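Local coordinates for protein tudor (Drosophila melanogaster, PDB 4Q5W) that is required for primordial germ-cell formation and may act in Piwi-interacting RNA metabolism, this piece being its ninth extended Tudor domain, from a family that recognises methylated protein ligands, at residues K165-E168 and H169-L173; S115-F118 and E119-A123. All blocks are in the same frame, centred on the assembly; numbering follows the deposited sequence.

Interaction 1 (K165-E168 and H169-L173); sequences KIYE and HLQKL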
ATOM      1  N   LYS A 165      14.772 -13.638  -3.219  1.00 14.45           N
ATOM      2  CA  LYS A 165      15.173 -12.756  -2.126  1.00 15.49           C
ATOM      3  C   LYS A 165      15.167 -11.335  -2.644  1.00 15.97           C
ATOM      4  O   LYS A 165      16.067 -10.928  -3.382  1.00 15.15           O
ATOM      5  CB  LYS A 165      16.573 -13.126  -1.628  1.00 22.00           C
ATOM      6  CG  LYS A 165      16.707 -14.584  -1.204  1.00 24.52           C
ATOM      7  CD  LYS A 165      18.138 -14.928  -0.786  1.00 24.35           C
ATOM      8  CE  LYS A 165      18.177 -16.278  -0.070  1.00 30.31           C
ATOM      9  NZ  LYS A 165      19.543 -16.675   0.386  1.00 28.31           N
ATOM     10  N   ILE A 166      14.145 -10.580  -2.270  1.00 13.70           N
ATOM     11  CA  ILE A 166      13.860  -9.332  -2.966  1.00 13.28           C
ATOM     12  C   ILE A 166      14.922  -8.251  -2.794  1.00 10.76           C
ATOM     13  O   ILE A 166      15.253  -7.560  -3.748  1.00 10.89           O
ATOM     14  CB  ILE A 166      12.463  -8.819  -2.621  1.00 14.35           C
ATOM     15  CG1 ILE A 166      11.429  -9.830  -3.110  1.00 17.28           C
ATOM     16  CG2 ILE A 166      12.198  -7.472  -3.286  1.00 14.43           C
ATOM     17  CD1 ILE A 166      10.034  -9.584  -2.579  1.00 19.49           C
ATOM     18  N   TYR A 167      15.468  -8.109  -1.592  1.00  9.77           N
ATOM     19  CA  TYR A 167      16.465  -7.067  -1.351  1.00 11.27           C
ATOM     20  C   TYR A 167      17.680  -7.274  -2.254  1.00 13.01           C
ATOM     21  O   TYR A 167      18.101  -6.368  -2.988  1.00 12.77           O
ATOM     22  CB  TYR A 167      16.862  -7.036   0.133  1.00 10.35           C
ATOM     23  CG  TYR A 167      18.003  -6.091   0.468  1.00 15.19           C
ATOM     24  CD1 TYR A 167      17.849  -4.718   0.349  1.00 14.06           C
ATOM     25  CD2 TYR A 167      19.226  -6.574   0.929  1.00 16.92           C
ATOM     26  CE1 TYR A 167      18.886  -3.848   0.661  1.00 13.80           C
ATOM     27  CE2 TYR A 167      20.268  -5.705   1.248  1.00 17.75           C
ATOM     28  CZ  TYR A 167      20.084  -4.340   1.107  1.00 14.72           C
ATOM     29  OH  TYR A 167      21.101  -3.468   1.424  1.00 15.58           O
ATOM     30  N   GLU A 168      18.228  -8.480  -2.221  1.00 11.65           N
ATOM     31  CA  GLU A 168      19.382  -8.800  -3.031  1.00 13.15           C
ATOM     32  C   GLU A 168      19.058  -8.858  -4.521  1.00 13.50           C
ATOM     33  O   GLU A 168      19.836  -8.377  -5.335  1.00 11.09           O
ATOM     34  CB  GLU A 168      20.026 -10.102  -2.553  1.00 11.00           C
ATOM     35  CG  GLU A 168      20.630  -9.992  -1.154  1.00 13.53           C
ATOM     36  CD  GLU A 168      19.630 -10.217  -0.029  1.00 14.92           C
ATOM     37  OE1 GLU A 168      18.439 -10.453  -0.319  1.00 17.24           O
ATOM     38  OE2 GLU A 168      20.047 -10.167   1.154  1.00 16.23           O
ATOM     39  N   HIS A 169      17.919  -9.448  -4.881  1.00 10.06           N
ATOM     40  CA  HIS A 169      17.560  -9.571  -6.288  1.00 12.69           C
ATOM     41  C   HIS A 169      17.284  -8.223  -6.942  1.00 12.77           C
ATOM     42  O   HIS A 169      17.656  -7.984  -8.098  1.00 10.00           O
ATOM     43  CB  HIS A 169      16.330 -10.455  -6.460  1.00 10.54           C
ATOM     44  CG  HIS A 169      16.163 -10.970  -7.849  1.00 12.35           C
ATOM     45  ND1 HIS A 169      16.936 -11.990  -8.358  1.00 12.84           N
ATOM     46  CD2 HIS A 169      15.348 -10.574  -8.857  1.00 12.88           C
ATOM     47  CE1 HIS A 169      16.584 -12.221  -9.610  1.00 12.45           C
ATOM     48  NE2 HIS A 169      15.616 -11.384  -9.934  1.00 12.32           N
ATOM     49  N   LEU A 170      16.634  -7.337  -6.200  1.00 11.00           N
ATOM     50  CA  LEU A 170      16.297  -6.021  -6.743  1.00 11.61           C
ATOM     51  C   LEU A 170      17.562  -5.219  -7.015  1.00  9.65           C
ATOM     52  O   LEU A 170      17.677  -4.556  -8.047  1.00 12.59           O
ATOM     53  CB  LEU A 170      15.387  -5.260  -5.786  1.00  9.26           C
ATOM     54  CG  LEU A 170      14.832  -3.938  -6.309  1.00 11.95           C
ATOM     55  CD1 LEU A 170      14.050  -4.129  -7.612  1.00  9.96           C
ATOM     56  CD2 LEU A 170      13.950  -3.301  -5.250  1.00 14.31           C
ATOM     57  N   GLN A 171      18.522  -5.295  -6.100  1.00  9.82           N
ATOM     58  CA  GLN A 171      19.807  -4.638  -6.323  1.00 12.31           C
ATOM     59  C   GLN A 171      20.488  -5.176  -7.571  1.00 15.92           C
ATOM     60  O   GLN A 171      21.022  -4.410  -8.381  1.00 15.44           O
ATOM     61  CB  GLN A 171      20.732  -4.841  -5.135  1.00 11.73           C
ATOM     62  CG  GLN A 171      20.354  -4.040  -3.906  1.00 14.23           C
ATOM     63  CD  GLN A 171      21.251  -4.357  -2.735  1.00 21.93           C
ATOM     64  OE1 GLN A 171      22.180  -3.606  -2.429  1.00 28.45           O
ATOM     65  NE2 GLN A 171      20.980  -5.472  -2.068  1.00 19.01           N
ATOM     66  N   LYS A 172      20.461  -6.494  -7.717  1.00 11.55           N
ATOM     67  CA  LYS A 172      21.083  -7.169  -8.856  1.00 10.79           C
ATOM     68  C   LYS A 172      20.480  -6.743 -10.190  1.00 13.52           C
ATOM     69  O   LYS A 172      21.212  -6.431 -11.125  1.00 13.15           O
ATOM     70  CB  LYS A 172      21.007  -8.691  -8.694  1.00 11.77           C
ATOM     71  CG  LYS A 172      21.674  -9.445  -9.842  1.00 11.80           C
ATOM     72  CD  LYS A 172      21.781 -10.932  -9.564  1.00 16.77           C
ATOM     73  CE  LYS A 172      20.458 -11.632  -9.714  1.00 17.92           C
ATOM     74  NZ  LYS A 172      20.611 -13.099  -9.487  1.00 19.15           N
ATOM     75  N   LEU A 173      19.149  -6.735 -10.275  1.00 10.27           N
ATOM     76  CA  LEU A 173      18.448  -6.323 -11.493  1.00 10.41           C
ATOM     77  C   LEU A 173      18.698  -4.868 -11.885  1.00 13.33           C
ATOM     78  O   LEU A 173      18.857  -4.566 -13.064  1.00 11.01           O
ATOM     79  CB  LEU A 173      16.943  -6.560 -11.379  1.00 14.75           C
ATOM     80  CG  LEU A 173      16.432  -7.998 -11.266  1.00 12.78           C
ATOM     81  CD1 LEU A 173      14.916  -8.030 -11.265  1.00 14.12           C
ATOM     82  CD2 LEU A 173      16.978  -8.886 -12.391  1.00 16.30           C
TER

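Interaction 2 (S115-F118 and E119-A123); sequences SAIF and EKNKA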
ATOM      1  N   SER A 115      19.683   0.724   0.781  1.00 15.10           N
ATOM      2  CA  SER A 115      20.731   0.532  -0.217  1.00 13.60           C
ATOM      3  C   SER A 115      20.908   1.789  -1.050  1.00 16.68           C
ATOM      4  O   SER A 115      19.933   2.341  -1.565  1.00 14.21           O
ATOM      5  CB  SER A 115      20.402  -0.644  -1.135  1.00 17.59           C
ATOM      6  OG  SER A 115      21.338  -0.720  -2.199  1.00 17.71           O
ATOM      7  N   ALA A 116      22.150   2.248  -1.187  1.00 18.40           N
ATOM      8  CA  ALA A 116      22.419   3.416  -2.018  1.00 17.61           C
ATOM      9  C   ALA A 116      21.997   3.195  -3.476  1.00 17.61           C
ATOM     10  O   ALA A 116      21.724   4.151  -4.201  1.00 15.21           O
ATOM     11  CB  ALA A 116      23.893   3.810  -1.935  1.00 19.60           C
ATOM     12  N   ILE A 117      21.939   1.936  -3.898  1.00 17.06           N
ATOM     13  CA  ILE A 117      21.466   1.619  -5.235  1.00 12.22           C
ATOM     14  C   ILE A 117      20.021   2.080  -5.378  1.00 14.98           C
ATOM     15  O   ILE A 117      19.638   2.654  -6.395  1.00 15.52           O
ATOM     16  CB  ILE A 117      21.582   0.106  -5.538  1.00 14.10           C
ATOM     17  CG1 ILE A 117      23.057  -0.318  -5.496  1.00 13.80           C
ATOM     18  CG2 ILE A 117      20.976  -0.208  -6.899  1.00 16.45           C
ATOM     19  CD1 ILE A 117      23.273  -1.829  -5.586  1.00 14.34           C
ATOM     20  N   PHE A 118      19.230   1.854  -4.336  1.00 15.71           N
ATOM     21  CA  PHE A 118      17.830   2.241  -4.372  1.00 13.55           C
ATOM     22  C   PHE A 118      17.686   3.757  -4.358  1.00 16.16           C
ATOM     23  O   PHE A 118      16.792   4.301  -5.007  1.00 16.74           O
ATOM     24  CB  PHE A 118      17.064   1.679  -3.178  1.00 12.40           C
ATOM     25  CG  PHE A 118      17.091   0.181  -3.068  1.00 14.15           C
ATOM     26  CD1 PHE A 118      17.334  -0.617  -4.172  1.00 13.64           C
ATOM     27  CD2 PHE A 118      16.859  -0.427  -1.845  1.00 12.77           C
ATOM     28  CE1 PHE A 118      17.342  -2.008  -4.056  1.00 16.06           C
ATOM     29  CE2 PHE A 118      16.867  -1.802  -1.724  1.00 16.10           C
ATOM     30  CZ  PHE A 118      17.113  -2.595  -2.834  1.00 14.15           C
ATOM     31  N   GLU A 119      18.550   4.436  -3.603  1.00 15.67           N
ATOM     32  CA  GLU A 119      18.416   5.884  -3.416  1.00 16.78           C
ATOM     33  C   GLU A 119      18.949   6.695  -4.596  1.00 16.07           C
ATOM     34  O   GLU A 119      18.472   7.798  -4.877  1.00 16.64           O
ATOM     35  CB  GLU A 119      19.126   6.332  -2.134  1.00 18.46           C
ATOM     36  CG  GLU A 119      18.677   5.591  -0.885  1.00 21.88           C
ATOM     37  CD  GLU A 119      17.215   5.820  -0.557  1.00 27.53           C
ATOM     38  OE1 GLU A 119      16.649   6.855  -0.981  1.00 20.78           O
ATOM     39  OE2 GLU A 119      16.630   4.956   0.131  1.00 29.45           O
ATOM     40  N   LYS A 120      19.949   6.153  -5.271  1.00 13.98           N
ATOM     41  CA  LYS A 120      20.582   6.846  -6.382  1.00 15.61           C
ATOM     42  C   LYS A 120      19.839   6.596  -7.691  1.00 14.61           C
ATOM     43  O   LYS A 120      20.084   7.263  -8.695  1.00 15.89           O
ATOM     44  CB  LYS A 120      22.046   6.413  -6.491  1.00 18.55           C
ATOM     45  CG  LYS A 120      22.922   7.006  -5.394  1.00 25.71           C
ATOM     46  CD  LYS A 120      24.345   6.463  -5.415  1.00 37.26           C
ATOM     47  CE  LYS A 120      25.235   7.246  -4.450  1.00 47.49           C
ATOM     48  NZ  LYS A 120      26.690   6.965  -4.630  1.00 52.58           N
ATOM     49  N   ASN A 121      18.933   5.627  -7.664  1.00 13.74           N
ATOM     50  CA  ASN A 121      18.230   5.188  -8.860  1.00 13.18           C
ATOM     51  C   ASN A 121      16.776   4.919  -8.512  1.00 12.59           C
ATOM     52  O   ASN A 121      16.298   3.805  -8.652  1.00 11.93           O
ATOM     53  CB  ASN A 121      18.871   3.900  -9.401  1.00 13.46           C
ATOM     54  CG  ASN A 121      20.364   4.056  -9.652  1.00 14.99           C
ATOM     55  OD1 ASN A 121      20.771   4.702 -10.609  1.00 15.42           O
ATOM     56  ND2 ASN A 121      21.186   3.460  -8.790  1.00 16.78           N
ATOM     57  N   LYS A 122      16.068   5.953  -8.060  1.00 13.08           N
ATOM     58  CA  LYS A 122      14.746   5.755  -7.471  1.00 15.18           C
ATOM     59  C   LYS A 122      13.691   5.217  -8.446  1.00 15.90           C
ATOM     60  O   LYS A 122      12.990   4.232  -8.148  1.00 11.68           O
ATOM     61  CB  LYS A 122      14.248   7.070  -6.863  1.00 15.50           C
ATOM     62  CG  LYS A 122      15.044   7.548  -5.658  1.00 17.54           C
ATOM     63  CD  LYS A 122      14.475   8.871  -5.123  1.00 13.97           C
ATOM     64  CE  LYS A 122      15.167   9.301  -3.845  1.00 14.42           C
ATOM     65  NZ  LYS A 122      16.602   9.612  -4.082  1.00 15.13           N
ATOM     66  N   ALA A 123      13.555   5.886  -9.589  1.00 15.93           N
ATOM     67  CA  ALA A 123      12.553   5.501 -10.575  1.00 17.05           C
ATOM     68  C   ALA A 123      12.826   4.108 -11.143  1.00 19.05           C
ATOM     69  O   ALA A 123      11.914   3.296 -11.282  1.00 18.71           O
ATOM     70  CB  ALA A 123      12.468   6.535 -11.696  1.00 19.54           C
TER
HETATM   71  O   HOH W   1      17.334   2.322   0.542  1.00 16.73           O

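Interaction 1 (K165-E168 and H169-L173)
The amide of His169 reaches back to Lys165 O (2.8 Å) at the N-cap, that of Leu170 to Ile166 O and that of Lys172 to Glu168 O, the i to i+4 ladder opening the first turns of helix 166-182, the C-terminal helix of this extended Tudor domain. The rung between the last two is doubled: Tyr167 O accepts a weak bond from Gln171 N at 3.3 Å and a second from Gln171 NE2 at 3.2 Å. NE2 arrives from above the carbonyl plane, 58° out of it, although the oxygen lies close to the plane of the Gln171 amide. The same nitrogen sits 3.3 Å above the Tyr167 ring, over its centre, with the ring and amide planes 37° apart. Tyr167 has CG anti to the backbone N (chi1 174°), which places the ring face under the Gln171 amide one turn on. Both polar ends are hydrogen-bonded to other residues, Tyr167 OH to Pro114 O and Gln171 OE1 to Ser115 OG, while Ile166 and Leu170 pack against helix 122-134. In the plane of the Tyr167 ring, at its edge, lies Glu168 OE2, and over the face the nearest ring atom to Gln171 NE2 is CE2, at 3.4 Å.

Interaction 2 (S115-F118 and E119-A123)
Glu119 N and Lys120 N bond to Ser115 O and Ala116 O, 3.2 and 2.9 Å away, and with these two backbone bonds the short helix 116-120 makes its turn just before helix 122-134. Ser115 is its N-cap: OG accepts from Ile117 N at 3.2 Å and is also hydrogen-bonded to Gln171 OE1 of helix 166-182. A water ties the same end together, accepting from Ser115 N and donating to Glu119 OE2 (2.8 Å).

Side-chain to backbone bonds close the other end. Asn121 ND2 donates to Ile117 O at 3.0 Å, in the carbonyl plane and on a lone pair, with the oxygen 13° from the Asn121 amide plane. Rotation about CA–CB (chi1 -55°) sets CG beside the backbone N and brings ND2 back over the last turn. With an alanine in place of Asn121, Ile117 O would probably lose this donor, and the junction between the two helices would be less firmly set. Lys122 folds back at chi4 (65°), and NZ bonds to Glu119 O at 2.7 Å, likewise on a lone pair.

In the one nonpolar contact of note, Ser115 CB lies 3.6 Å above one face of the Phe118 ring, toward its rim. Weaker carbon-to-carbonyl contacts add to it: the CB and CG of Lys120 lie alongside Ala116 O, and Lys122 CA makes a CA-H...O contact with Phe118 O.

Carbonyls near the end of the first helix are thus met by an amide and an ammonium group, so side chains take up part of the bonding across the break between the helices.

How the interactions relate
Interaction 2 precedes interaction 1 in the chain, and their centres lie 12 Å apart, where the short helix 116-120 meets the start of helix 166-182. Gln171 links the two: its OE1 is 3.0 Å from Ser115 OG, a probable hydrogen bond, so the amide whose nitrogen serves interaction 1 also reaches the N-cap of interaction 2. Carbon packing accompanies this polar link, with Gln171 CG 3.6 Å from Phe118 CE1 and Tyr167 CD1 3.7 Å from Phe118 CE2. Further along, Ile117 touches Val174 and Gln175, and Asn121 touches Leu178. These contacts between the two regions hold helix 116-120 against helix 166-182.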